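Local coordinates for 11S globulin subunit beta (Cucurbita maxima, PDB 2E9Q), which serves as a seed storage globulin, a nutrient reservoir assembled as a hexamer whose subunits, when mature, each consist of an acidic and a basic chain from one precursor, at residues P37-E42 against V50-N55; V63-H68 against V156-A161; L32-P37 against E373-M378; D171-K176 against V186-E191. All blocks are in the same frame, centred on the assembly; numbering follows the deposited sequence. Where two conformers were deposited one is given.

Contact 1. Residues P37-E42 against V50-N55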
loop_
_atom_site.group_PDB
_atom_site.type_symbol
_atom_site.label_atom_id
_atom_site.label_comp_id
_atom_site.label_asym_id
_atom_site.label_seq_id
_atom_site.Cartn_x
_atom_site.Cartn_y
_atom_site.Cartn_z
ATOM N N PRO A 37 18.806 -23.772 -2.670
ATOM C CA PRO A 37 19.271 -22.901 -1.587
ATOM C C PRO A 37 20.695 -22.495 -1.923
ATOM O O PRO A 37 21.388 -23.218 -2.628
ATOM C CB PRO A 37 19.213 -23.806 -0.357
ATOM C CG PRO A 37 18.152 -24.780 -0.692
ATOM C CD PRO A 37 18.428 -25.094 -2.151
ATOM N N VAL A 38 21.136 -21.348 -1.429
ATOM C CA VAL A 38 22.489 -20.896 -1.721
ATOM C C VAL A 38 23.323 -20.755 -0.454
ATOM O O VAL A 38 24.538 -20.612 -0.519
ATOM C CB VAL A 38 22.493 -19.525 -2.450
ATOM C CG1 VAL A 38 21.752 -19.628 -3.765
ATOM C CG2 VAL A 38 21.863 -18.460 -1.563
ATOM N N ARG A 39 22.672 -20.802 0.699
ATOM C CA ARG A 39 23.371 -20.635 1.963
ATOM C C ARG A 39 22.872 -21.655 2.992
ATOM O O ARG A 39 21.739 -22.114 2.921
ATOM C CB ARG A 39 23.162 -19.201 2.455
ATOM C CG ARG A 39 24.393 -18.578 3.084
ATOM C CD ARG A 39 24.271 -17.055 3.213
ATOM N NE ARG A 39 24.244 -16.368 1.917
ATOM C CZ ARG A 39 23.171 -15.761 1.408
ATOM N NH1 ARG A 39 23.246 -15.163 0.223
ATOM N NH2 ARG A 39 22.020 -15.747 2.083
ATOM N N ARG A 40 23.723 -21.996 3.958
ATOM C CA ARG A 40 23.385 -22.998 4.955
ATOM C C ARG A 40 23.998 -22.743 6.318
ATOM O O ARG A 40 25.140 -22.307 6.413
ATOM C CB ARG A 40 23.817 -24.386 4.483
ATOM C CG ARG A 40 22.998 -24.912 3.335
ATOM C CD ARG A 40 23.541 -26.219 2.795
ATOM N NE ARG A 40 22.839 -26.579 1.571
ATOM C CZ ARG A 40 22.743 -25.785 0.510
ATOM N NH1 ARG A 40 23.308 -24.580 0.511
ATOM N NH2 ARG A 40 22.066 -26.190 -0.553
ATOM N N ALA A 41 23.225 -23.028 7.365
ATOM C CA ALA A 41 23.671 -22.862 8.747
ATOM C C ALA A 41 23.382 -24.144 9.536
ATOM O O ALA A 41 22.226 -24.536 9.735
ATOM C CB ALA A 41 22.965 -21.675 9.400
ATOM N N GLU A 42 24.447 -24.796 9.977
ATOM C CA GLU A 42 24.343 -26.036 10.731
ATOM C C GLU A 42 24.062 -25.741 12.199
ATOM O O GLU A 42 24.644 -24.836 12.791
ATOM C CB GLU A 42 25.651 -26.833 10.589
ATOM C CG GLU A 42 25.950 -27.298 9.160
ATOM C CD GLU A 42 25.104 -28.487 8.740
ATOM O OE1 GLU A 42 24.929 -28.696 7.515
ATOM O OE2 GLU A 42 24.622 -29.215 9.643
ATOM N N VAL A 50 18.919 -21.397 3.095
ATOM C CA VAL A 50 18.290 -20.164 2.626
ATOM C C VAL A 50 18.502 -19.920 1.138
ATOM O O VAL A 50 19.608 -20.108 0.624
ATOM C CB VAL A 50 18.831 -18.953 3.402
ATOM C CG1 VAL A 50 18.087 -17.703 2.995
ATOM C CG2 VAL A 50 18.688 -19.191 4.901
ATOM N N TRP A 51 17.441 -19.518 0.443
ATOM C CA TRP A 51 17.548 -19.243 -0.981
ATOM C C TRP A 51 18.110 -17.831 -1.173
ATOM O O TRP A 51 18.238 -17.070 -0.209
ATOM C CB TRP A 51 16.192 -19.394 -1.676
ATOM C CG TRP A 51 15.888 -20.797 -2.124
ATOM C CD1 TRP A 51 15.866 -21.264 -3.412
ATOM C CD2 TRP A 51 15.526 -21.907 -1.289
ATOM N NE1 TRP A 51 15.504 -22.595 -3.430
ATOM C CE2 TRP A 51 15.290 -23.013 -2.142
ATOM C CE3 TRP A 51 15.376 -22.074 0.097
ATOM C CZ2 TRP A 51 14.908 -24.275 -1.651
ATOM C CZ3 TRP A 51 14.997 -23.331 0.586
ATOM C CH2 TRP A 51 14.770 -24.413 -0.289
ATOM N N ASP A 52 18.456 -17.490 -2.409
ATOM C CA ASP A 52 19.051 -16.184 -2.685
ATOM C C ASP A 52 18.045 -15.052 -2.767
ATOM O O ASP A 52 17.380 -14.886 -3.773
ATOM C CB ASP A 52 19.867 -16.241 -3.979
ATOM C CG ASP A 52 20.594 -14.934 -4.268
ATOM O OD1 ASP A 52 20.911 -14.187 -3.319
ATOM O OD2 ASP A 52 20.864 -14.661 -5.449
ATOM N N GLN A 53 17.951 -14.277 -1.694
ATOM C CA GLN A 53 17.028 -13.152 -1.631
ATOM C C GLN A 53 17.251 -12.179 -2.795
ATOM O O GLN A 53 16.292 -11.608 -3.322
ATOM C CB GLN A 53 17.190 -12.412 -0.299
ATOM C CG GLN A 53 18.627 -12.397 0.205
ATOM C CD GLN A 53 19.018 -13.713 0.869
ATOM O OE1 GLN A 53 18.714 -13.942 2.042
ATOM N NE2 GLN A 53 19.676 -14.591 0.116
ATOM N N ASP A 54 18.507 -12.003 -3.205
ATOM C CA ASP A 54 18.805 -11.095 -4.313
ATOM C C ASP A 54 18.562 -11.695 -5.701
ATOM O O ASP A 54 18.859 -11.070 -6.720
ATOM C CB ASP A 54 20.238 -10.567 -4.198
ATOM C CG ASP A 54 20.498 -9.871 -2.874
ATOM O OD1 ASP A 54 19.710 -8.979 -2.488
ATOM O OD2 ASP A 54 21.500 -10.219 -2.212
ATOM N N ASN A 55 18.042 -12.915 -5.759
ATOM C CA ASN A 55 17.709 -13.495 -7.064
ATOM C C ASN A 55 16.763 -12.452 -7.707
ATOM O O ASN A 55 15.942 -11.856 -7.005
ATOM C CB ASN A 55 16.969 -14.828 -6.868
ATOM C CG ASN A 55 16.076 -15.186 -8.046
ATOM O OD1 ASN A 55 16.463 -15.953 -8.931
ATOM N ND2 ASN A 55 14.880 -14.623 -8.070
#

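Contact 2. Residues V63-H68 against V156-A161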
loop_
_atom_site.group_PDB
_atom_site.type_symbol
_atom_site.label_atom_id
_atom_site.label_comp_id
_atom_site.label_asym_id
_atom_site.label_seq_id
_atom_site.Cartn_x
_atom_site.Cartn_y
_atom_site.Cartn_z
ATOM N N VAL A 63 10.326 -11.834 -2.025
ATOM C CA VAL A 63 10.076 -13.077 -1.328
ATOM C C VAL A 63 11.393 -13.662 -0.837
ATOM O O VAL A 63 12.468 -13.345 -1.363
ATOM C CB VAL A 63 9.375 -14.121 -2.253
ATOM C CG1 VAL A 63 8.213 -13.473 -2.986
ATOM C CG2 VAL A 63 10.362 -14.702 -3.242
ATOM N N ASN A 64 11.293 -14.499 0.187
ATOM C CA ASN A 64 12.437 -15.191 0.755
ATOM C C ASN A 64 11.954 -16.617 0.966
ATOM O O ASN A 64 10.762 -16.848 1.206
ATOM C CB ASN A 64 12.829 -14.606 2.110
ATOM C CG ASN A 64 13.158 -13.133 2.046
ATOM O OD1 ASN A 64 12.276 -12.289 1.851
ATOM N ND2 ASN A 64 14.434 -12.812 2.216
ATOM N N MET A 65 12.872 -17.570 0.864
ATOM C CA MET A 65 12.553 -18.980 1.068
ATOM C C MET A 65 13.603 -19.578 1.998
ATOM O O MET A 65 14.808 -19.406 1.792
ATOM C CB MET A 65 12.564 -19.730 -0.266
ATOM C CG MET A 65 11.970 -21.138 -0.213
ATOM S SD MET A 65 10.170 -21.130 -0.058
ATOM C CE MET A 65 9.716 -20.456 -1.637
ATOM N N ILE A 66 13.138 -20.280 3.022
ATOM C CA ILE A 66 14.010 -20.904 4.000
ATOM C C ILE A 66 13.516 -22.324 4.239
ATOM O O ILE A 66 12.307 -22.575 4.244
ATOM C CB ILE A 66 13.959 -20.132 5.321
ATOM C CG1 ILE A 66 14.422 -18.698 5.084
ATOM C CG2 ILE A 66 14.804 -20.817 6.380
ATOM C CD1 ILE A 66 14.303 -17.816 6.298
ATOM N N ARG A 67 14.449 -23.260 4.401
ATOM C CA ARG A 67 14.083 -24.646 4.667
ATOM C C ARG A 67 14.795 -25.085 5.934
ATOM O O ARG A 67 16.024 -25.002 6.047
ATOM C CB ARG A 67 14.454 -25.566 3.499
ATOM C CG ARG A 67 14.162 -27.060 3.763
ATOM C CD ARG A 67 14.259 -27.892 2.488
ATOM N NE ARG A 67 15.564 -27.732 1.849
ATOM C CZ ARG A 67 15.838 -28.063 0.591
ATOM N NH1 ARG A 67 17.062 -27.871 0.115
ATOM N NH2 ARG A 67 14.901 -28.578 -0.197
ATOM N N HIS A 68 14.007 -25.530 6.902
ATOM C CA HIS A 68 14.547 -25.984 8.163
ATOM C C HIS A 68 14.448 -27.493 8.254
ATOM O O HIS A 68 13.428 -28.087 7.919
ATOM C CB HIS A 68 13.777 -25.364 9.323
ATOM C CG HIS A 68 14.131 -23.938 9.599
ATOM N ND1 HIS A 68 13.182 -22.962 9.809
ATOM C CD2 HIS A 68 15.331 -23.337 9.772
ATOM C CE1 HIS A 68 13.782 -21.823 10.103
ATOM N NE2 HIS A 68 15.089 -22.025 10.088
ATOM N N VAL A 156 10.915 -31.467 8.320
ATOM C CA VAL A 156 11.281 -30.569 7.214
ATOM C C VAL A 156 10.220 -29.479 6.978
ATOM O O VAL A 156 9.072 -29.774 6.620
ATOM C CB VAL A 156 11.500 -31.363 5.890
ATOM C CG1 VAL A 156 11.964 -30.428 4.778
ATOM C CG2 VAL A 156 12.534 -32.474 6.107
ATOM N N LEU A 157 10.630 -28.224 7.168
ATOM C CA LEU A 157 9.751 -27.064 7.025
ATOM C C LEU A 157 10.123 -26.079 5.913
ATOM O O LEU A 157 11.242 -25.545 5.877
ATOM C CB LEU A 157 9.725 -26.299 8.335
ATOM C CG LEU A 157 9.524 -27.212 9.542
ATOM C CD1 LEU A 157 9.850 -26.464 10.820
ATOM C CD2 LEU A 157 8.102 -27.729 9.530
ATOM N N ILE A 158 9.166 -25.821 5.030
ATOM C CA ILE A 158 9.360 -24.879 3.940
ATOM C C ILE A 158 8.772 -23.526 4.359
ATOM O O ILE A 158 7.556 -23.341 4.381
ATOM C CB ILE A 158 8.663 -25.377 2.668
ATOM C CG1 ILE A 158 9.057 -26.833 2.394
ATOM C CG2 ILE A 158 9.038 -24.477 1.500
ATOM C CD1 ILE A 158 10.566 -27.061 2.263
ATOM N N VAL A 159 9.654 -22.592 4.696
ATOM C CA VAL A 159 9.272 -21.263 5.147
ATOM C C VAL A 159 9.266 -20.181 4.072
ATOM O O VAL A 159 10.316 -19.821 3.539
ATOM C CB VAL A 159 10.211 -20.786 6.253
ATOM C CG1 VAL A 159 9.752 -19.425 6.784
ATOM C CG2 VAL A 159 10.284 -21.838 7.360
ATOM N N PHE A 160 8.079 -19.662 3.773
ATOM C CA PHE A 160 7.906 -18.603 2.799
ATOM C C PHE A 160 7.650 -17.286 3.531
ATOM O O PHE A 160 6.733 -17.175 4.352
ATOM C CB PHE A 160 6.745 -18.937 1.876
ATOM C CG PHE A 160 6.367 -17.823 0.946
ATOM C CD1 PHE A 160 5.280 -17.003 1.233
ATOM C CD2 PHE A 160 7.077 -17.613 -0.237
ATOM C CE1 PHE A 160 4.897 -15.985 0.349
ATOM C CE2 PHE A 160 6.706 -16.600 -1.131
ATOM C CZ PHE A 160 5.611 -15.783 -0.838
ATOM N N ALA A 161 8.489 -16.298 3.244
ATOM C CA ALA A 161 8.385 -14.985 3.861
ATOM C C ALA A 161 8.260 -13.942 2.772
ATOM O O ALA A 161 8.961 -13.996 1.757
ATOM C CB ALA A 161 9.612 -14.709 4.717
#

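Contact 3. Residues L32-P37 against E373-M378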
loop_
_atom_site.group_PDB
_atom_site.type_symbol
_atom_site.label_atom_id
_atom_site.label_comp_id
_atom_site.label_asym_id
_atom_site.label_seq_id
_atom_site.Cartn_x
_atom_site.Cartn_y
_atom_site.Cartn_z
ATOM N N LEU A 32 14.031 -16.445 -15.668
ATOM C CA LEU A 32 13.696 -17.088 -14.402
ATOM C C LEU A 32 14.570 -18.324 -14.236
ATOM O O LEU A 32 14.997 -18.930 -15.220
ATOM C CB LEU A 32 12.224 -17.503 -14.383
ATOM C CG LEU A 32 11.192 -16.436 -14.744
ATOM C CD1 LEU A 32 9.800 -17.054 -14.743
ATOM C CD2 LEU A 32 11.273 -15.267 -13.757
ATOM N N ARG A 33 14.835 -18.707 -12.995
ATOM C CA ARG A 33 15.657 -19.881 -12.755
ATOM C C ARG A 33 15.057 -20.811 -11.708
ATOM O O ARG A 33 14.395 -20.359 -10.769
ATOM C CB ARG A 33 17.056 -19.443 -12.313
ATOM C CG ARG A 33 17.712 -18.465 -13.299
ATOM C CD ARG A 33 19.091 -17.990 -12.839
ATOM N NE ARG A 33 19.064 -17.319 -11.539
ATOM C CZ ARG A 33 20.131 -16.778 -10.954
ATOM N NH1 ARG A 33 20.018 -16.189 -9.767
ATOM N NH2 ARG A 33 21.313 -16.819 -11.561
ATOM N N ALA A 34 15.263 -22.113 -11.895
ATOM C CA ALA A 34 14.810 -23.093 -10.919
ATOM C C ALA A 34 15.922 -22.978 -9.882
ATOM O O ALA A 34 17.033 -23.423 -10.128
ATOM C CB ALA A 34 14.791 -24.477 -11.529
ATOM N N GLN A 35 15.630 -22.363 -8.743
ATOM C CA GLN A 35 16.631 -22.132 -7.702
ATOM C C GLN A 35 16.768 -23.143 -6.570
ATOM O O GLN A 35 15.784 -23.689 -6.067
ATOM C CB GLN A 35 16.383 -20.780 -7.038
ATOM C CG GLN A 35 16.140 -19.618 -7.970
ATOM C CD GLN A 35 15.618 -18.406 -7.212
ATOM O OE1 GLN A 35 16.265 -17.921 -6.277
ATOM N NE2 GLN A 35 14.434 -17.918 -7.603
ATOM N N ASP A 36 18.010 -23.340 -6.144
ATOM C CA ASP A 36 18.327 -24.215 -5.034
ATOM C C ASP A 36 18.807 -23.293 -3.928
ATOM O O ASP A 36 19.168 -22.144 -4.191
ATOM C CB ASP A 36 19.441 -25.200 -5.404
ATOM C CG ASP A 36 18.908 -26.466 -6.048
ATOM O OD1 ASP A 36 19.050 -26.631 -7.274
ATOM O OD2 ASP A 36 18.329 -27.302 -5.320
ATOM N N PRO A 37 18.806 -23.772 -2.670
ATOM C CA PRO A 37 19.271 -22.901 -1.587
ATOM C C PRO A 37 20.695 -22.495 -1.923
ATOM O O PRO A 37 21.388 -23.218 -2.628
ATOM C CB PRO A 37 19.213 -23.806 -0.357
ATOM C CG PRO A 37 18.152 -24.780 -0.692
ATOM C CD PRO A 37 18.428 -25.094 -2.151
ATOM N N GLU A 373 12.573 -31.775 -7.248
ATOM C CA GLU A 373 12.328 -31.771 -5.811
ATOM C C GLU A 373 13.382 -30.921 -5.140
ATOM O O GLU A 373 14.562 -31.047 -5.446
ATOM C CB GLU A 373 12.394 -33.200 -5.251
ATOM C CG GLU A 373 12.172 -33.307 -3.735
ATOM C CD GLU A 373 13.418 -32.988 -2.907
ATOM O OE1 GLU A 373 13.265 -32.507 -1.763
ATOM O OE2 GLU A 373 14.551 -33.228 -3.386
ATOM N N GLY A 374 12.950 -30.052 -4.232
ATOM C CA GLY A 374 13.891 -29.211 -3.518
ATOM C C GLY A 374 14.149 -27.871 -4.167
ATOM O O GLY A 374 14.798 -27.013 -3.569
ATOM N N GLN A 375 13.639 -27.677 -5.378
ATOM C CA GLN A 375 13.855 -26.420 -6.076
ATOM C C GLN A 375 12.665 -25.468 -6.027
ATOM O O GLN A 375 11.528 -25.887 -5.813
ATOM C CB GLN A 375 14.219 -26.678 -7.539
ATOM C CG GLN A 375 15.487 -27.500 -7.749
ATOM C CD GLN A 375 15.865 -27.587 -9.219
ATOM O OE1 GLN A 375 15.024 -27.877 -10.076
ATOM N NE2 GLN A 375 17.133 -27.332 -9.517
ATOM N N VAL A 376 12.953 -24.187 -6.265
ATOM C CA VAL A 376 11.954 -23.124 -6.265
ATOM C C VAL A 376 11.897 -22.336 -7.580
ATOM O O VAL A 376 12.919 -21.870 -8.077
ATOM C CB VAL A 376 12.242 -22.111 -5.136
ATOM C CG1 VAL A 376 11.223 -20.957 -5.191
ATOM C CG2 VAL A 376 12.214 -22.822 -3.779
ATOM N N LEU A 377 10.700 -22.199 -8.139
ATOM C CA LEU A 377 10.496 -21.423 -9.352
ATOM C C LEU A 377 9.471 -20.343 -9.003
ATOM O O LEU A 377 8.357 -20.650 -8.591
ATOM C CB LEU A 377 9.968 -22.284 -10.502
ATOM C CG LEU A 377 9.643 -21.468 -11.771
ATOM C CD1 LEU A 377 10.916 -20.853 -12.359
ATOM C CD2 LEU A 377 8.976 -22.356 -12.796
ATOM N N MET A 378 9.871 -19.083 -9.153
ATOM C CA MET A 378 9.028 -17.929 -8.854
ATOM C C MET A 378 8.324 -17.563 -10.143
ATOM O O MET A 378 8.981 -17.191 -11.112
ATOM C CB MET A 378 9.923 -16.768 -8.399
ATOM C CG MET A 378 9.325 -15.756 -7.421
ATOM S SD MET A 378 7.993 -14.703 -8.040
ATOM C CE MET A 378 8.921 -13.411 -8.827
HETATM O O HOH W 1 12.694 -18.739 -9.842
HETATM O O HOH W 2 18.622 -25.515 -11.911
#

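Contact 4. Residues D171-K176 against V186-E191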
loop_
_atom_site.group_PDB
_atom_site.type_symbol
_atom_site.label_atom_id
_atom_site.label_comp_id
_atom_site.label_asym_id
_atom_site.label_seq_id
_atom_site.Cartn_x
_atom_site.Cartn_y
_atom_site.Cartn_z
ATOM N N ASP A 171 12.191 -2.331 5.438
ATOM C CA ASP A 171 12.700 -2.398 4.072
ATOM C C ASP A 171 12.509 -3.830 3.583
ATOM O O ASP A 171 12.214 -4.719 4.380
ATOM C CB ASP A 171 14.178 -1.972 4.030
ATOM C CG ASP A 171 15.070 -2.890 4.821
ATOM O OD1 ASP A 171 16.209 -2.481 5.143
ATOM O OD2 ASP A 171 14.639 -4.025 5.116
ATOM N N PRO A 172 12.696 -4.074 2.277
ATOM C CA PRO A 172 12.531 -5.397 1.660
ATOM C C PRO A 172 13.512 -6.469 2.095
ATOM O O PRO A 172 13.733 -7.445 1.381
ATOM C CB PRO A 172 12.641 -5.089 0.174
ATOM C CG PRO A 172 13.689 -4.025 0.166
ATOM C CD PRO A 172 13.246 -3.118 1.298
ATOM N N TYR A 173 14.077 -6.298 3.279
ATOM C CA TYR A 173 15.043 -7.241 3.805
ATOM C C TYR A 173 14.553 -7.936 5.083
ATOM O O TYR A 173 14.125 -7.301 6.046
ATOM C CB TYR A 173 16.375 -6.530 4.066
ATOM C CG TYR A 173 17.075 -6.095 2.796
ATOM C CD1 TYR A 173 17.582 -7.035 1.905
ATOM C CD2 TYR A 173 17.213 -4.745 2.476
ATOM C CE1 TYR A 173 18.208 -6.649 0.725
ATOM C CE2 TYR A 173 17.839 -4.346 1.297
ATOM C CZ TYR A 173 18.333 -5.303 0.427
ATOM O OH TYR A 173 18.956 -4.914 -0.739
ATOM N N LEU A 174 14.594 -9.264 5.045
ATOM C CA LEU A 174 14.143 -10.113 6.132
ATOM C C LEU A 174 15.035 -10.063 7.382
ATOM O O LEU A 174 16.258 -10.202 7.306
ATOM C CB LEU A 174 14.016 -11.543 5.609
ATOM C CG LEU A 174 13.284 -12.567 6.472
ATOM C CD1 LEU A 174 11.899 -12.049 6.778
ATOM C CD2 LEU A 174 13.218 -13.900 5.739
ATOM N N ARG A 175 14.402 -9.849 8.529
ATOM C CA ARG A 175 15.099 -9.765 9.805
ATOM C C ARG A 175 14.411 -10.697 10.808
ATOM O O ARG A 175 13.192 -10.658 10.962
ATOM C CB ARG A 175 15.054 -8.328 10.338
ATOM C CG ARG A 175 15.618 -7.267 9.399
ATOM C CD ARG A 175 15.582 -5.886 10.042
ATOM N NE ARG A 175 16.311 -4.874 9.277
ATOM C CZ ARG A 175 15.981 -4.467 8.055
ATOM N NH1 ARG A 175 14.925 -4.982 7.438
ATOM N NH2 ARG A 175 16.709 -3.535 7.448
ATOM N N LYS A 176 15.174 -11.545 11.485
ATOM C CA LYS A 176 14.560 -12.398 12.486
ATOM C C LYS A 176 15.210 -12.148 13.843
ATOM O O LYS A 176 16.421 -12.286 14.004
ATOM C CB LYS A 176 14.635 -13.880 12.103
ATOM C CG LYS A 176 13.783 -14.732 13.042
ATOM C CD LYS A 176 13.540 -16.148 12.578
ATOM C CE LYS A 176 12.888 -16.946 13.712
ATOM N NZ LYS A 176 12.628 -18.353 13.359
ATOM N N VAL A 186 21.330 -15.764 9.020
ATOM C CA VAL A 186 21.575 -16.096 7.622
ATOM C C VAL A 186 20.358 -15.803 6.751
ATOM O O VAL A 186 20.447 -15.840 5.520
ATOM C CB VAL A 186 21.955 -17.592 7.463
ATOM C CG1 VAL A 186 20.811 -18.476 7.947
ATOM C CG2 VAL A 186 22.301 -17.893 5.997
ATOM N N GLU A 187 19.223 -15.524 7.391
ATOM C CA GLU A 187 17.996 -15.206 6.668
ATOM C C GLU A 187 18.376 -14.212 5.577
ATOM O O GLU A 187 17.929 -14.324 4.434
ATOM C CB GLU A 187 16.960 -14.583 7.610
ATOM C CG GLU A 187 16.647 -15.435 8.831
ATOM C CD GLU A 187 17.754 -15.408 9.871
ATOM O OE1 GLU A 187 17.686 -16.190 10.840
ATOM O OE2 GLU A 187 18.692 -14.596 9.724
ATOM N N ARG A 188 19.222 -13.253 5.944
ATOM C CA ARG A 188 19.714 -12.236 5.017
ATOM C C ARG A 188 21.163 -11.913 5.380
ATOM O O ARG A 188 21.846 -11.168 4.671
ATOM C CB ARG A 188 18.859 -10.973 5.108
ATOM C CG ARG A 188 17.364 -11.224 4.963
ATOM C CD ARG A 188 17.030 -11.904 3.643
ATOM N NE ARG A 188 17.231 -11.037 2.488
ATOM C CZ ARG A 188 16.345 -10.145 2.066
ATOM N NH1 ARG A 188 15.193 -10.000 2.706
ATOM N NH2 ARG A 188 16.601 -9.410 0.991
ATOM N N GLY A 189 21.614 -12.480 6.498
ATOM C CA GLY A 189 22.978 -12.280 6.966
ATOM C C GLY A 189 23.436 -10.839 7.056
ATOM O O GLY A 189 23.035 -10.099 7.951
ATOM N N VAL A 190 24.296 -10.442 6.126
ATOM C CA VAL A 190 24.811 -9.081 6.086
ATOM C C VAL A 190 24.456 -8.486 4.723
ATOM O O VAL A 190 24.478 -7.266 4.538
ATOM C CB VAL A 190 26.353 -9.064 6.294
ATOM C CG1 VAL A 190 26.853 -7.627 6.451
ATOM C CG2 VAL A 190 26.720 -9.895 7.526
ATOM N N GLU A 191 24.117 -9.372 3.786
ATOM C CA GLU A 191 23.735 -9.000 2.424
ATOM C C GLU A 191 24.231 -7.631 1.970
ATOM O O GLU A 191 24.534 -7.430 0.792
ATOM C CB GLU A 191 22.210 -9.078 2.270
ATOM C CG GLU A 191 21.407 -8.524 3.450
ATOM C CD GLU A 191 21.606 -7.033 3.666
ATOM O OE1 GLU A 191 21.313 -6.244 2.738
ATOM O OE2 GLU A 191 22.052 -6.650 4.770
#

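Contact 1. Residues P37-E42 against V50-N55
Over one face of the Trp51 indole sits the Pro37 ring, whose CG lies 3.4 Å from the centroid of the six-membered ring and only 13° off its normal, a CH-pi contact. The nearest carbons are CZ2 and CH2, and the two side chains lie side by side, pointing the same way. In one of two conformers, Val38 CG2 lies over one face of the Arg39 guanidinium, 4.0 Å above the plane and toward the rim, while Gln53 CD is at the edge. Asp52 OD1 stays 4.4 Å from Arg39 NH1; the opposite charges probably attract, though the distance is beyond a salt bridge. Between these groups the backbone makes a classic beta bulge on the cupin sheet's outermost strand within this chain: Val38 and Arg39 both face Val50, whose O accepts from Val38 N (2.8 Å) and Arg39 N (3.1 Å). Val50 N returns a bond to Arg39 O. Trp51 NE1 is engaged by Gln35 O, which helps to hold the indole's rotation, and an alanine here would probably leave Pro37 CG without its aromatic floor and Gln35 O without that donor. The same Val38 CG2 packs 3.8 Å from Asp52 CB.

Contact 2. Residues V63-H68 against V156-A161
Met65 and Phe160 face each other across a non-hydrogen-bonded antiparallel pair, and their side chains meet across it. Met65 CG stands anti to the backbone N (chi1 -168°), and the chain then bends at both chi2 and chi3. In one of two conformers, this sets SD 3.9 Å from Ile158 CG2 and carries CE to the edge of the Phe160 ring, 4.1 Å from CD2. Phe160 CG is likewise anti to its backbone N (chi1 172°); the adjacent ring atom CE2 lies 3.8 Å from Val63 CB. Arg67 stays extended as far as CD and lies alongside Ile158, CD to Ile158 CD1 being 3.8 Å, before bending at chi3; its guanidinium goes on to Glu49 and Tyr348. The other face of the sheet carries Asn64, Ile66, His68, Leu157, Val159 and Ala161, with Ile66 CB 3.9 Å from Val159 CB. Three hydrogen-bonded pairs, each with two backbone bonds, hold the register, among them Val159 N to Ile66 O at 2.7 Å. In the antiparallel cupin sheet, strand 63-70 lies between 46-50 and 155-162, which in turn borders 85-91, while Val63, Met65, Ile158 and Phe160 pack on strand 345-350 of the second cupin domain.

Contact 3. Residues L32-P37 against E373-M378
Gln35 and Val376 form a single antiparallel bridge, a hydrogen-bonded pair with Gln35 N 2.8 Å from Val376 O and Val376 N 2.9 Å from Gln35 O, between segments whose directions are 143° apart. The bridge ties the two cupin domains of this bicupin fold together: 32-37 leads into the first strand of the N-terminal domain, and 376-379 is an outermost strand, within the chain, of a sheet in the C-terminal one. Beside it Gln375 carries the polar part of the contact. Its CG is anti to the carbonyl carbon. Beyond CG the extended chain carries the amide to Asp36, where NE2 donates to OD1 of Asp36 at 3.0 Å along an almost straight line (178°). The carboxylate oxygen is met on its syn side, 34° out of the carboxylate plane, whereas it lies within the plane of the amide. OE1 takes the backbone N of Arg372 and also touches Ala34 CB at 3.7 Å. A leucine in place of Gln375 would probably leave the Asp36 carboxylate without its amide donor and Arg372 N without its side-chain acceptor. At the other end the contact turns apolar: Leu32 CB packs 4.1 Å from Leu377 CD1, and Leu32 CD1 lies against Met378 O. Helix 56-61 covers Gln35 and Val376 through Phe58. A water links the segments here, accepting from Gln35 NE2 at 3.0 Å and from Met378 N at 2.9 Å.

Contact 4. Residues D171-K176 against V186-E191
Arg188 reaches across to Leu174, Tyr173 and Pro172. Its CB lies 3.5 Å from Leu174 O, and CG, anti to the carbonyl carbon (chi1 -52°), comes up to Leu174 CB. After a bend at chi2, CD touches Leu174 CB, at 3.6 Å. A second bend at chi3 starts the turn toward Tyr173, in the conformer given: NE sits 4.1 Å and CZ 3.4 Å from Tyr173 CD1. At the tip NH1 donates to Pro172 O at 3.2 Å, in the carbonyl plane and on a lone pair, while NH2 adds a weak bond to the same oxygen and meets the Tyr173 ring edge. The modelled path is tight at both CG and the tip, and its detail is doubtful. Glu191 OE1 stands 3.7 Å over one face of that ring. Asp171 shapes the turn before Tyr173: OD2 accepts from Tyr173 N, an Asx turn, and Arg175, in the conformer given, grips the carboxylate end-on with NH1 and NH2. The two loops come before and after strand 176-178 along the chain; Leu174 packs on strand 63-70, Val186 on strand 39-43, and Asp171 and Tyr173 touch Ala26 of a neighbouring subunit.

Contacts 1, 2 and 4 follow one another along the chain within the N-terminal cupin domain, whereas contact 3 spans far enough in sequence to enclose them all and reaches the C-terminal domain. Contacts 1 and 2 belong to one antiparallel sheet, their centres about 10 Å apart, and Trp51 N probably bonds Met65 O between them. Pro37 is common to contacts 1 and 3, whose centres lie about 11 Å apart. Contact 4 packs against contacts 1 and 2, centres about 11 and 13 Å away, but does not touch contact 3, about 19 Å away between centres. The arrangement is consistent with the sheet lying between the domain junction and a loop pair that meets the next subunit.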